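Restriction endonuclease (Mycobacterium sp., PDB 4F0Q) cleaves DNA in response to cytosine methylation, working as a tetrameric, modification-dependent restriction endonuclease whose nuclease domain holds a magnesium ion. Local coordinates at residues 350-355 and 382-387; 317-322 and 333-338. All blocks are in the same frame, centred on the assembly; numbering follows the deposited sequence.

In the fold
Both contacts belong to the five-stranded mixed sheet of the PD-(D/E)XK nuclease domain, and their centres lie about 8 Å apart. Contact 2 is the antiparallel hairpin at the margin of the sheet within this chain; contact 1 is the central parallel pair. Strands 335-342 and 347-357, neighbours in sequence and in the sheet, join them. At the seam Gly354 O lies 2.6 Å from Asp334 N, and Gly354 N lies 2.7 Å from Phe335 O, so Asp334 and Phe335 together face Gly354 in a classic beta bulge. Next to it, Asp334 of contact 2 and Gln355 of contact 1 bind the same magnesium ion, together with Ala356 and three waters.

Contact 1 of 2, residues 350-355 and 382-387; sequences VVVLGQ and IGVYVT. With MG (magnesium ion), chain E.
The parallel centre of the PD-(D/E)XK nuclease sheet is formed here by strands 350-355 and 382-387, whose axes come within 4.6 Å and diverge by 24°. Five backbone hydrogen bonds alternate between them, from Ile382 N to Val351 O at one end to Val386 N to Gln355 O at the other. Gln355 is held through both its backbone N and its backbone O: N donates to Val384 O over 2.9 Å, and O accepts from Val386 N. This fixes the backbone of a metal ligand. Its CG stands anti to the backbone N (chi1 167°), and a bend at chi2 carries the amide to the magnesium, which OE1 binds at 2.1 Å. The CG methylene meanwhile lies over one face of the Tyr385 ring, displaced toward the phenol rim, in a CH-pi contact of 3.6 Å from Gln355 CG to the ring centroid. The ring bears on this methylene and not flat on the amide, whose plane is tilted 53° from it, consistent with a second-shell role in positioning the ligand. On the opposite side the two segments meet through aliphatic side chains alone. Val352 presents one methyl to each partner: CG2 runs alongside Ile382 CG1 at 3.7 Å, whereas its CG1 meets Val384 CG1 obliquely at 3.7 Å. Helix 297-314 packs on this aliphatic side, setting Phe312 against Val352 and Ile382, and Ala308 against Val384. On the other side, Val373 of helix 367-374 touches both Gln355 and Tyr385; Phe391, from the short strand that follows 382-387, meets the tyrosine ring edge-to-face. Strand 335-342 flanks 350-355 in the sheet, while strand 406-409 continues it beyond 382-387.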
# COMPACT_ATOMS: atom_id res chain seq x y z
N VAL A 350 3.07 4.05 4.44
CA VAL A 350 2.17 2.91 4.57
C VAL A 350 2.63 2.00 5.71
O VAL A 350 3.80 1.60 5.77
CB VAL A 350 2.01 2.12 3.25
CG1 VAL A 350 1.24 2.94 2.23
CG2 VAL A 350 3.36 1.72 2.69
N VAL A 351 1.71 1.70 6.62
CA VAL A 351 2.02 0.91 7.80
C VAL A 351 2.07 -0.58 7.48
O VAL A 351 1.18 -1.12 6.83
CB VAL A 351 1.00 1.17 8.93
CG1 VAL A 351 1.38 0.41 10.19
CG2 VAL A 351 0.89 2.65 9.21
N VAL A 352 3.13 -1.24 7.95
CA VAL A 352 3.31 -2.66 7.71
C VAL A 352 3.02 -3.47 8.97
O VAL A 352 3.68 -3.30 9.99
CB VAL A 352 4.74 -2.97 7.23
CG1 VAL A 352 4.91 -4.46 6.99
CG2 VAL A 352 5.07 -2.18 5.97
N LEU A 353 2.03 -4.35 8.88
CA LEU A 353 1.70 -5.24 9.98
C LEU A 353 2.33 -6.61 9.74
O LEU A 353 2.09 -7.24 8.72
CB LEU A 353 0.19 -5.37 10.15
CG LEU A 353 -0.52 -4.35 11.05
CD1 LEU A 353 -0.30 -2.93 10.57
CD2 LEU A 353 -2.00 -4.66 11.14
N GLY A 354 3.15 -7.05 10.68
CA GLY A 354 3.86 -8.30 10.54
C GLY A 354 3.32 -9.41 11.41
O GLY A 354 2.82 -9.17 12.51
N GLN A 355 3.42 -10.64 10.91
CA GLN A 355 3.03 -11.82 11.66
C GLN A 355 4.05 -12.93 11.42
O GLN A 355 4.43 -13.19 10.29
CB GLN A 355 1.64 -12.30 11.25
CG GLN A 355 1.29 -13.69 11.74
CD GLN A 355 1.27 -13.79 13.25
OE1 GLN A 355 1.86 -14.69 13.84
NE2 GLN A 355 0.59 -12.85 13.90
N ILE A 382 -0.35 -2.48 4.74
CA ILE A 382 -0.06 -3.77 4.12
C ILE A 382 0.37 -4.76 5.19
O ILE A 382 0.74 -4.37 6.30
CB ILE A 382 1.04 -3.67 3.05
CG1 ILE A 382 2.38 -3.30 3.69
CG2 ILE A 382 0.65 -2.67 1.97
CD1 ILE A 382 3.56 -3.47 2.76
N GLY A 383 0.32 -6.05 4.86
CA GLY A 383 0.70 -7.08 5.81
C GLY A 383 1.88 -7.90 5.32
O GLY A 383 2.28 -7.80 4.16
N VAL A 384 2.44 -8.70 6.22
CA VAL A 384 3.50 -9.63 5.85
C VAL A 384 3.51 -10.84 6.79
O VAL A 384 3.50 -10.69 8.01
CB VAL A 384 4.89 -8.95 5.82
CG1 VAL A 384 5.16 -8.18 7.10
CG2 VAL A 384 5.99 -9.97 5.55
N TYR A 385 3.49 -12.04 6.22
CA TYR A 385 3.43 -13.26 7.00
C TYR A 385 4.67 -14.11 6.78
O TYR A 385 4.89 -14.64 5.70
CB TYR A 385 2.16 -14.05 6.65
CG TYR A 385 1.63 -14.93 7.77
CD1 TYR A 385 2.47 -15.78 8.48
CD2 TYR A 385 0.29 -14.89 8.12
CE1 TYR A 385 1.99 -16.58 9.50
CE2 TYR A 385 -0.20 -15.68 9.14
CZ TYR A 385 0.65 -16.52 9.83
OH TYR A 385 0.16 -17.31 10.84
N VAL A 386 5.49 -14.23 7.82
CA VAL A 386 6.72 -15.01 7.77
C VAL A 386 6.56 -16.34 8.51
O VAL A 386 6.20 -16.37 9.69
CB VAL A 386 7.90 -14.23 8.38
CG1 VAL A 386 9.18 -15.04 8.28
CG2 VAL A 386 8.06 -12.89 7.68
N THR A 387 6.83 -17.43 7.80
CA THR A 387 6.71 -18.76 8.37
C THR A 387 7.78 -19.69 7.84
O THR A 387 8.30 -19.50 6.73
CB THR A 387 5.31 -19.36 8.12
OG1 THR A 387 5.24 -20.68 8.67
CG2 THR A 387 5.01 -19.42 6.62
MG MG E . 3.10 -15.13 15.48
O HOH W 1 4.74 -15.29 16.75
O HOH W 2 2.70 -17.14 15.87
O HOH W 3 1.66 -14.16 16.68

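Contact 2 of 2, residues 317-322 and 333-338; sequences ARYKEG and VDFIGR. With MG (magnesium ion), chain E.
Tyr319 holds CG anti to its backbone N (chi1 -169°), which lays the ring along the neighbouring strand. Its hydroxyl sits directly against the glycine backbone of Gly337, with Tyr319 OH 3.2 Å from Gly337 CA. Arg338 O stands above one face of the ring, toward its rim, and the tyrosine is further packed against Phe312 of helix 297-314, the two rings nearly parallel. Lys320 makes the firm backbone link of the hairpin. Its N donates to Arg338 O over 2.6 Å, nearly along the C=O axis, and its O receives Arg338 N over a longer 3.1 Å, bent to 138° at the hydrogen. The two side chains of this hydrogen-bonded pair run alongside each other. Lys320 CG meets the guanidinium at its edge, in plane, 3.6 Å from Arg338 NH2. Bends at chi2 and chi4 leave Lys320 NZ only 3.7 Å from Arg338 NH2, a repulsion that is probably relieved by the salt bridge from the lysine to Asp340. Glu321 turns to another subunit, pairing with Arg247 of that copy. At Gly322 the backbone closes on Ile336 through a CA-H...O contact, Gly322 CA to Ile336 O 3.1 Å. Just before the second strand begins, Asp334 OD2 binds the magnesium at 2.1 Å, while OD1 forms a salt bridge with Arg326, which probably stabilises the charged carboxylate. A metal-binding aspartate at the start of the second strand of a hairpin, beside a metal ligand on the next strand (here Gln355), is typical of the PD-(D/E)XK nuclease core.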
# COMPACT_ATOMS: atom_id res chain seq x y z
N ALA A 317 11.95 -0.91 -2.12
CA ALA A 317 11.06 -0.25 -1.18
C ALA A 317 11.82 0.24 0.05
O ALA A 317 12.55 -0.53 0.68
CB ALA A 317 9.93 -1.19 -0.76
N ARG A 318 11.65 1.51 0.38
CA ARG A 318 12.32 2.09 1.54
C ARG A 318 11.60 1.76 2.83
O ARG A 318 10.61 2.40 3.19
CB ARG A 318 12.50 3.61 1.37
CG ARG A 318 13.31 3.97 0.13
CD ARG A 318 13.70 5.44 0.12
NE ARG A 318 14.27 5.88 1.39
CZ ARG A 318 15.55 5.78 1.73
NH1 ARG A 318 16.42 5.24 0.88
NH2 ARG A 318 15.96 6.22 2.91
N TYR A 319 12.10 0.75 3.53
CA TYR A 319 11.45 0.24 4.73
C TYR A 319 12.02 0.90 5.99
O TYR A 319 13.22 1.14 6.09
CB TYR A 319 11.62 -1.28 4.79
CG TYR A 319 10.78 -1.97 5.83
CD1 TYR A 319 11.25 -2.16 7.12
CD2 TYR A 319 9.51 -2.46 5.52
CE1 TYR A 319 10.49 -2.80 8.08
CE2 TYR A 319 8.74 -3.10 6.47
CZ TYR A 319 9.24 -3.27 7.75
OH TYR A 319 8.48 -3.91 8.69
N LYS A 320 11.14 1.20 6.93
CA LYS A 320 11.56 1.77 8.21
C LYS A 320 11.25 0.81 9.35
O LYS A 320 10.12 0.35 9.49
CB LYS A 320 10.87 3.12 8.45
CG LYS A 320 11.12 4.15 7.36
CD LYS A 320 12.61 4.41 7.17
CE LYS A 320 12.85 5.34 5.98
NZ LYS A 320 12.17 6.65 6.16
N GLU A 321 12.27 0.50 10.14
CA GLU A 321 12.13 -0.42 11.26
C GLU A 321 11.24 0.16 12.36
O GLU A 321 11.49 1.25 12.86
CB GLU A 321 13.51 -0.77 11.83
CG GLU A 321 13.47 -1.54 13.14
CD GLU A 321 14.86 -1.85 13.67
OE1 GLU A 321 15.02 -1.97 14.90
OE2 GLU A 321 15.79 -1.99 12.85
N GLY A 322 10.20 -0.59 12.72
CA GLY A 322 9.28 -0.15 13.75
C GLY A 322 9.55 -0.79 15.09
O GLY A 322 10.47 -0.39 15.80
N VAL A 333 -0.98 -9.45 15.50
CA VAL A 333 0.18 -8.81 14.89
C VAL A 333 1.42 -9.00 15.74
O VAL A 333 1.40 -8.76 16.95
CB VAL A 333 -0.07 -7.30 14.67
CG1 VAL A 333 1.13 -6.66 14.00
CG2 VAL A 333 -1.33 -7.09 13.86
N ASP A 334 2.51 -9.43 15.12
CA ASP A 334 3.75 -9.72 15.84
C ASP A 334 4.76 -8.58 15.77
O ASP A 334 5.57 -8.40 16.68
CB ASP A 334 4.38 -11.02 15.33
CG ASP A 334 3.56 -12.24 15.70
OD1 ASP A 334 2.35 -12.09 15.97
OD2 ASP A 334 4.12 -13.35 15.73
N PHE A 335 4.73 -7.81 14.69
CA PHE A 335 5.61 -6.65 14.57
C PHE A 335 5.07 -5.57 13.63
O PHE A 335 4.21 -5.83 12.79
CB PHE A 335 7.03 -7.06 14.16
CG PHE A 335 7.11 -7.78 12.85
CD1 PHE A 335 7.02 -9.16 12.79
CD2 PHE A 335 7.31 -7.08 11.67
CE1 PHE A 335 7.11 -9.83 11.58
CE2 PHE A 335 7.39 -7.74 10.45
CZ PHE A 335 7.29 -9.12 10.41
N ILE A 336 5.58 -4.35 13.79
CA ILE A 336 5.15 -3.21 13.01
C ILE A 336 6.34 -2.56 12.31
O ILE A 336 7.41 -2.41 12.90
CB ILE A 336 4.44 -2.16 13.90
CG1 ILE A 336 3.20 -2.76 14.56
CG2 ILE A 336 4.05 -0.93 13.09
CD1 ILE A 336 2.12 -3.14 13.57
N GLY A 337 6.14 -2.18 11.05
CA GLY A 337 7.13 -1.45 10.28
C GLY A 337 6.46 -0.39 9.42
O GLY A 337 5.27 -0.14 9.57
N ARG A 338 7.22 0.22 8.52
CA ARG A 338 6.67 1.27 7.67
C ARG A 338 7.42 1.41 6.36
O ARG A 338 8.65 1.33 6.32
CB ARG A 338 6.68 2.62 8.41
CG ARG A 338 5.95 3.73 7.67
CD ARG A 338 6.18 5.08 8.33
NE ARG A 338 7.56 5.54 8.17
CZ ARG A 338 8.01 6.72 8.59
NH1 ARG A 338 7.19 7.56 9.20
NH2 ARG A 338 9.28 7.05 8.40
MG MG E . 3.10 -15.13 15.48
O HOH W 1 4.74 -15.29 16.75
O HOH W 2 2.70 -17.14 15.87
O HOH W 3 1.66 -14.16 16.68